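Local atomic coordinates of beta-lactamase (Klebsiella pneumoniae, PDB entry 6M5Q), a protein that probably catalyses the hydrolysis of beta-lactam antibiotics to substituted beta-amino acids, as a member of the class C beta-lactamase family. Residues 66-71 against 323-328; 71-76 against 228-233. The protein carries 1 engineered substitution. All coordinates share one frame; numbering follows the deposited sequence.

Contacts 1 and 2 meet at Ser71, which carries IM2 as a covalent acyl group on its OG, and their centres lie about 8 Å apart. Along the chain, contact 2 is nested inside the loop that contact 1 closes. Residues 66-71 lead from a short strand towards helix 73-86, whose first turn lies in contact 2, and that strand pairs with residues 228-233: Phe67 N lies 2.9 Å from Thr232 O and Val69 N 3.2 Å from Ile230 O, both probable hydrogen bonds. Both contacts touch IM2: they share the ester bond to Ser71, contact 1 adds a backbone NH for the acyl oxygen O7, and contact 2 adds Lys74 NZ for the carboxylate.

Contact 1 of 2, residues 66-71 against 323-328; sequences LFEVGS and GSTNGF. With IM2 ((5R)-5-[(1S,2R)-1-formyl-2-hydroxypropyl]-3-[(2-{[(E)-iminomethyl]amino}ethyl)sulfanyl]-4,5-dihydro-1H-pyrrole-2-carbox ylic acid), chain B.
Glu68 lies across the ring of Phe328, and these two residues bury more surface than any others in the contact. Glu68 CB stands 3.8 Å from the centroid of the Phe328 ring, over one face, in a CH-pi contact. With Glu68 CG opposite the carbonyl carbon (chi1 -63°), the extended chain runs along the CD1-CE1 side of the ring, its carboxylate turned 35° from the ring plane. There Thr325 OG1 donates to Glu68 OE1 at 2.8 Å, nearly in line with the C-O bond, and a water donates to the same oxygen. OE2 is held by Tyr205 OH and Val218 N, so protein groups grip both oxygens and fix the rotation of the carboxylate. Phe67 CD2 lies 3.8 Å from Phe328 CE2, at the edge of that ring, the two side chains crossing at about a right angle.

Further along, Gly323 completes the Lys-Thr-Gly motif of serine beta-lactamases, on a strand of the large antiparallel sheet. With no side chains between them, the backbones close up: Gly323 CA makes a CA-H...O contact of 3.4 Å with Val69 O, and Gly70 CA one of 3.5 Å with Ser324 O. Ser71 OG is bonded to C7 of IM2, and Ser324 N donates to the acyl oxygen O7 at 2.9 Å. Ser71 N lies 3.1 Å from that O7, an arrangement consistent with the oxyanion hole of class C enzymes.

Contact 2 of 2, residues 71-76 against 228-233; sequences SLSKTF and YGIKTT. With IM2 ((5R)-5-[(1S,2R)-1-formyl-2-hydroxypropyl]-3-[(2-{[(E)-iminomethyl]amino}ethyl)sulfanyl]-4,5-dihydro-1H-pyrrole-2-carbox ylic acid), chain B.
Ser73 and Tyr228 bring their backbones closest, CA to CA 5.1 Å, where the first turn of helix 73-86 comes up against the chain leaving helix 224-228. The turn is tightly wound: Lys74 N bonds to Ser71 O and Thr75 N to Leu72 O, each three residues back. From residue 228 the other segment passes through Gly229 into the short strand 231-232, and the Ile230 NH is turned toward the helix.

That NH is taken up by Ser73. With OG set beside its own backbone N (chi1 -57°), the Ser73 hydroxyl receives Ile230 N at 2.9 Å in a nearly straight bond, 165° at the hydrogen. The same OG is hydrogen-bonded to Gly70 O, so one side chain ties the Ile230 backbone to the turn before the nucleophile. Ile230 then lays CG1 alongside Ser73, 3.6 Å from Ser73 OG, and reaches with CD1 over one face of the Phe76 ring, whose CD1 is 4.0 Å from Ile230 CG1. Phe76 also stacks with Tyr240.

Ser71, Leu72, Ser73 and Lys74 form the Ser-X-X-Lys motif of serine beta-lactamases. Lys74, its chain extended, carries NZ to within 2.7 Å of IM2 O32 in a hydrogen bond, and Asn158 OD1 is a second partner. Tyr228 adds a wall, its CB 3.5 Å from C62 of IM2. Ser73, which does not touch IM2, probably acts as a second-shell residue, its hydroxyl using its proton on Gly70 O and its oxygen on Ile230 N to fix the turn that presents Ser71 and Lys74.

Contact 1 of 2, residues 66-71 against 323-328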
loop_
_atom_site.group_PDB
_atom_site.type_symbol
_atom_site.label_atom_id
_atom_site.label_comp_id
_atom_site.label_asym_id
_atom_site.label_seq_id
_atom_site.Cartn_x
_atom_site.Cartn_y
_atom_site.Cartn_z
ATOM N N LEU A 66 8.116 1.930 14.043
ATOM C CA LEU A 66 7.492 1.093 13.031
ATOM C C LEU A 66 5.993 1.052 13.276
ATOM O O LEU A 66 5.544 0.798 14.402
ATOM C CB LEU A 66 8.049 -0.336 13.112
ATOM C CG LEU A 66 9.555 -0.433 12.879
ATOM C CD1 LEU A 66 10.058 -1.814 13.344
ATOM C CD2 LEU A 66 9.863 -0.252 11.394
ATOM N N PHE A 67 5.233 1.213 12.195
ATOM C CA PHE A 67 3.787 1.097 12.215
ATOM C C PHE A 67 3.373 -0.009 11.257
ATOM O O PHE A 67 3.995 -0.204 10.202
ATOM C CB PHE A 67 3.156 2.394 11.679
ATOM C CG PHE A 67 3.356 3.607 12.573
ATOM C CD1 PHE A 67 4.521 4.350 12.518
ATOM C CD2 PHE A 67 2.349 4.034 13.435
ATOM C CE1 PHE A 67 4.690 5.487 13.310
ATOM C CE2 PHE A 67 2.526 5.189 14.232
ATOM C CZ PHE A 67 3.687 5.903 14.158
ATOM N N GLU A 68 2.281 -0.699 11.589
ATOM C CA GLU A 68 1.636 -1.547 10.593
ATOM C C GLU A 68 0.946 -0.660 9.570
ATOM O O GLU A 68 0.341 0.353 9.918
ATOM C CB GLU A 68 0.593 -2.433 11.268
ATOM C CG GLU A 68 1.199 -3.391 12.291
ATOM C CD GLU A 68 0.183 -4.128 13.137
ATOM O OE1 GLU A 68 -1.045 -4.036 12.907
ATOM O OE2 GLU A 68 0.639 -4.805 14.073
ATOM N N VAL A 69 1.025 -1.040 8.298
ATOM C CA VAL A 69 0.391 -0.261 7.238
ATOM C C VAL A 69 -0.712 -1.014 6.519
ATOM O O VAL A 69 -1.311 -0.470 5.588
ATOM C CB VAL A 69 1.411 0.322 6.247
ATOM C CG1 VAL A 69 2.385 1.227 7.013
ATOM C CG2 VAL A 69 2.123 -0.791 5.472
ATOM N N GLY A 70 -1.036 -2.217 6.952
ATOM C CA GLY A 70 -2.206 -2.888 6.419
ATOM C C GLY A 70 -2.148 -3.000 4.911
ATOM O O GLY A 70 -1.123 -3.396 4.339
ATOM N N SER A 71 -3.246 -2.625 4.248
ATOM C CA SER A 71 -3.349 -2.799 2.803
ATOM C C SER A 71 -2.391 -1.938 1.991
ATOM O O SER A 71 -2.275 -2.185 0.781
ATOM C CB SER A 71 -4.784 -2.583 2.314
ATOM O OG SER A 71 -5.659 -3.543 2.903
ATOM N N GLY A 323 -4.507 2.031 3.976
ATOM C CA GLY A 323 -4.343 0.711 4.565
ATOM C C GLY A 323 -4.658 0.755 6.036
ATOM O O GLY A 323 -4.396 1.749 6.718
ATOM N N SER A 324 -5.192 -0.353 6.540
ATOM C CA SER A 324 -5.529 -0.420 7.952
ATOM C C SER A 324 -5.333 -1.830 8.474
ATOM O O SER A 324 -5.407 -2.801 7.724
ATOM C CB SER A 324 -6.994 -0.029 8.204
ATOM O OG SER A 324 -7.324 1.214 7.575
ATOM N N THR A 325 -5.100 -1.924 9.777
ATOM C CA THR A 325 -5.262 -3.176 10.514
ATOM C C THR A 325 -6.166 -2.863 11.696
ATOM O O THR A 325 -6.649 -1.738 11.851
ATOM C CB THR A 325 -3.915 -3.729 10.991
ATOM O OG1 THR A 325 -3.348 -2.780 11.896
ATOM C CG2 THR A 325 -2.959 -4.038 9.796
ATOM N N ASN A 326 -6.397 -3.852 12.559
ATOM C CA ASN A 326 -7.271 -3.583 13.698
ATOM C C ASN A 326 -6.749 -2.450 14.574
ATOM O O ASN A 326 -7.543 -1.718 15.184
ATOM C CB ASN A 326 -7.507 -4.855 14.527
ATOM C CG ASN A 326 -8.466 -5.827 13.856
ATOM O OD1 ASN A 326 -9.127 -5.501 12.866
ATOM N ND2 ASN A 326 -8.540 -7.037 14.397
ATOM N N GLY A 327 -5.431 -2.260 14.641
ATOM C CA GLY A 327 -4.885 -1.217 15.479
ATOM C C GLY A 327 -4.205 -0.045 14.799
ATOM O O GLY A 327 -3.640 0.802 15.497
ATOM N N PHE A 328 -4.244 0.052 13.468
ATOM C CA PHE A 328 -3.448 1.049 12.758
ATOM C C PHE A 328 -4.216 1.580 11.559
ATOM O O PHE A 328 -5.024 0.877 10.948
ATOM C CB PHE A 328 -2.143 0.408 12.230
ATOM C CG PHE A 328 -1.122 0.085 13.299
ATOM C CD1 PHE A 328 -1.180 -1.097 14.010
ATOM C CD2 PHE A 328 -0.081 0.962 13.564
ATOM C CE1 PHE A 328 -0.198 -1.408 14.966
ATOM C CE2 PHE A 328 0.897 0.660 14.518
ATOM C CZ PHE A 328 0.817 -0.522 15.230
HETATM C C7 IM2 B . -6.476 -3.161 3.908
HETATM C C2 IM2 B . -9.283 -2.420 2.362
HETATM C C6 IM2 B . -7.507 -4.214 4.440
HETATM C C5 IM2 B . -8.623 -4.358 3.544
HETATM C C3 IM2 B . -8.407 -3.293 1.511
HETATM O O7 IM2 B . -6.295 -2.154 4.524
HETATM C C61 IM2 B . -6.793 -5.596 4.563
HETATM O O62 IM2 B . -7.703 -6.491 5.133
HETATM C C62 IM2 B . -5.554 -5.468 5.425
HETATM N N4 IM2 B . -8.132 -4.455 2.066
HETATM C C31 IM2 B . -7.675 -2.797 0.290
HETATM O O31 IM2 B . -7.365 -1.586 0.259
HETATM O O32 IM2 B . -7.423 -3.598 -0.648
HETATM S S21 IM2 B . -10.697 -1.748 1.449
HETATM C C22 IM2 B . -10.272 -0.591 0.083
HETATM C C23 IM2 B . -9.459 0.687 0.394
HETATM N N24 IM2 B . -9.595 1.693 -0.677
HETATM C C25 IM2 B . -8.580 2.561 -1.316
HETATM N N26 IM2 B . -7.320 2.675 -1.122
HETATM C C1 IM2 B . -9.577 -3.109 3.525
HETATM O O HOH W 1 -2.880 -4.127 14.960
#

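Contact 2 of 2, residues 71-76 against 228-233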
loop_
_atom_site.group_PDB
_atom_site.type_symbol
_atom_site.label_atom_id
_atom_site.label_comp_id
_atom_site.label_asym_id
_atom_site.label_seq_id
_atom_site.Cartn_x
_atom_site.Cartn_y
_atom_site.Cartn_z
ATOM N N SER A 71 -3.246 -2.625 4.248
ATOM C CA SER A 71 -3.349 -2.799 2.803
ATOM C C SER A 71 -2.391 -1.938 1.991
ATOM O O SER A 71 -2.275 -2.185 0.781
ATOM C CB SER A 71 -4.784 -2.583 2.314
ATOM O OG SER A 71 -5.659 -3.543 2.903
ATOM N N LEU A 72 -1.634 -1.014 2.594
ATOM C CA LEU A 72 -0.523 -0.460 1.811
ATOM C C LEU A 72 0.430 -1.565 1.382
ATOM O O LEU A 72 1.156 -1.406 0.389
ATOM C CB LEU A 72 0.281 0.576 2.601
ATOM C CG LEU A 72 -0.335 1.924 2.953
ATOM C CD1 LEU A 72 0.718 2.896 3.462
ATOM C CD2 LEU A 72 -0.983 2.459 1.783
ATOM N N SER A 73 0.446 -2.679 2.131
ATOM C CA SER A 73 1.293 -3.819 1.797
ATOM C C SER A 73 1.001 -4.329 0.398
ATOM O O SER A 73 1.889 -4.901 -0.244
ATOM C CB SER A 73 1.061 -4.956 2.798
ATOM O OG SER A 73 1.301 -4.501 4.121
ATOM N N LYS A 74 -0.221 -4.131 -0.093
ATOM C CA LYS A 74 -0.588 -4.648 -1.410
ATOM C C LYS A 74 0.197 -3.965 -2.522
ATOM O O LYS A 74 0.419 -4.569 -3.579
ATOM C CB LYS A 74 -2.087 -4.456 -1.655
ATOM C CG LYS A 74 -2.942 -5.169 -0.615
ATOM C CD LYS A 74 -4.434 -5.099 -0.929
ATOM C CE LYS A 74 -5.175 -5.982 0.081
ATOM N NZ LYS A 74 -6.615 -6.157 -0.279
ATOM N N THR A 75 0.596 -2.703 -2.318
ATOM C CA THR A 75 1.385 -2.013 -3.339
ATOM C C THR A 75 2.766 -2.635 -3.503
ATOM O O THR A 75 3.345 -2.550 -4.590
ATOM C CB THR A 75 1.484 -0.508 -3.077
ATOM O OG1 THR A 75 2.343 -0.263 -1.956
ATOM C CG2 THR A 75 0.093 0.120 -2.858
ATOM N N PHE A 76 3.304 -3.272 -2.449
ATOM C CA PHE A 76 4.576 -3.979 -2.568
ATOM C C PHE A 76 4.408 -5.257 -3.369
ATOM O O PHE A 76 5.277 -5.606 -4.175
ATOM C CB PHE A 76 5.177 -4.230 -1.180
ATOM C CG PHE A 76 5.517 -2.962 -0.477
ATOM C CD1 PHE A 76 4.569 -2.282 0.293
ATOM C CD2 PHE A 76 6.760 -2.379 -0.685
ATOM C CE1 PHE A 76 4.883 -1.054 0.912
ATOM C CE2 PHE A 76 7.075 -1.155 -0.084
ATOM C CZ PHE A 76 6.137 -0.496 0.712
ATOM N N TYR A 228 -1.203 -7.641 4.026
ATOM C CA TYR A 228 -1.157 -6.781 5.207
ATOM C C TYR A 228 0.109 -6.974 6.038
ATOM O O TYR A 228 0.113 -6.595 7.215
ATOM C CB TYR A 228 -2.446 -6.967 6.089
ATOM C CG TYR A 228 -2.696 -8.406 6.506
ATOM C CD1 TYR A 228 -2.055 -8.973 7.605
ATOM C CD2 TYR A 228 -3.559 -9.210 5.775
ATOM C CE1 TYR A 228 -2.270 -10.312 7.965
ATOM C CE2 TYR A 228 -3.781 -10.554 6.135
ATOM C CZ TYR A 228 -3.126 -11.079 7.221
ATOM O OH TYR A 228 -3.314 -12.397 7.610
ATOM N N GLY A 229 1.195 -7.486 5.469
ATOM C CA GLY A 229 2.336 -7.835 6.294
ATOM C C GLY A 229 3.341 -6.750 6.614
ATOM O O GLY A 229 4.220 -7.004 7.444
ATOM N N ILE A 230 3.318 -5.591 5.971
ATOM C CA ILE A 230 4.434 -4.648 6.100
ATOM C C ILE A 230 4.334 -3.852 7.397
ATOM O O ILE A 230 3.281 -3.279 7.741
ATOM C CB ILE A 230 4.491 -3.716 4.879
ATOM C CG1 ILE A 230 4.851 -4.493 3.592
ATOM C CG2 ILE A 230 5.444 -2.525 5.118
ATOM C CD1 ILE A 230 6.321 -4.865 3.470
ATOM N N LYS A 231 5.458 -3.768 8.104
ATOM C CA LYS A 231 5.676 -2.819 9.191
ATOM C C LYS A 231 6.849 -1.940 8.789
ATOM O O LYS A 231 7.877 -2.462 8.330
ATOM C CB LYS A 231 6.016 -3.569 10.496
ATOM C CG LYS A 231 4.884 -4.478 10.999
ATOM C CD LYS A 231 5.020 -5.945 10.485
ATOM C CE LYS A 231 3.719 -6.721 10.562
ATOM N NZ LYS A 231 4.005 -8.077 10.079
ATOM N N THR A 232 6.711 -0.620 8.921
ATOM C CA THR A 232 7.708 0.275 8.334
ATOM C C THR A 232 7.668 1.627 9.031
ATOM O O THR A 232 6.771 1.912 9.835
ATOM C CB THR A 232 7.458 0.397 6.824
ATOM O OG1 THR A 232 8.494 1.173 6.208
ATOM C CG2 THR A 232 6.086 1.013 6.545
ATOM N N THR A 233 8.666 2.448 8.728
ATOM C CA THR A 233 8.731 3.814 9.236
ATOM C C THR A 233 8.186 4.773 8.181
ATOM O O THR A 233 8.171 4.485 6.981
ATOM C CB THR A 233 10.165 4.233 9.550
ATOM O OG1 THR A 233 10.890 4.277 8.319
ATOM C CG2 THR A 233 10.832 3.267 10.527
HETATM C C7 IM2 B . -6.476 -3.161 3.908
HETATM C C2 IM2 B . -9.283 -2.420 2.362
HETATM C C6 IM2 B . -7.507 -4.214 4.440
HETATM C C5 IM2 B . -8.623 -4.358 3.544
HETATM C C3 IM2 B . -8.407 -3.293 1.511
HETATM O O7 IM2 B . -6.295 -2.154 4.524
HETATM C C61 IM2 B . -6.793 -5.596 4.563
HETATM O O62 IM2 B . -7.703 -6.491 5.133
HETATM C C62 IM2 B . -5.554 -5.468 5.425
HETATM N N4 IM2 B . -8.132 -4.455 2.066
HETATM C C31 IM2 B . -7.675 -2.797 0.290
HETATM O O31 IM2 B . -7.365 -1.586 0.259
HETATM O O32 IM2 B . -7.423 -3.598 -0.648
HETATM S S21 IM2 B . -10.697 -1.748 1.449
HETATM C C22 IM2 B . -10.272 -0.591 0.083
HETATM C C23 IM2 B . -9.459 0.687 0.394
HETATM N N24 IM2 B . -9.595 1.693 -0.677
HETATM C C25 IM2 B . -8.580 2.561 -1.316
HETATM N N26 IM2 B . -7.320 2.675 -1.122
HETATM C C1 IM2 B . -9.577 -3.109 3.525
#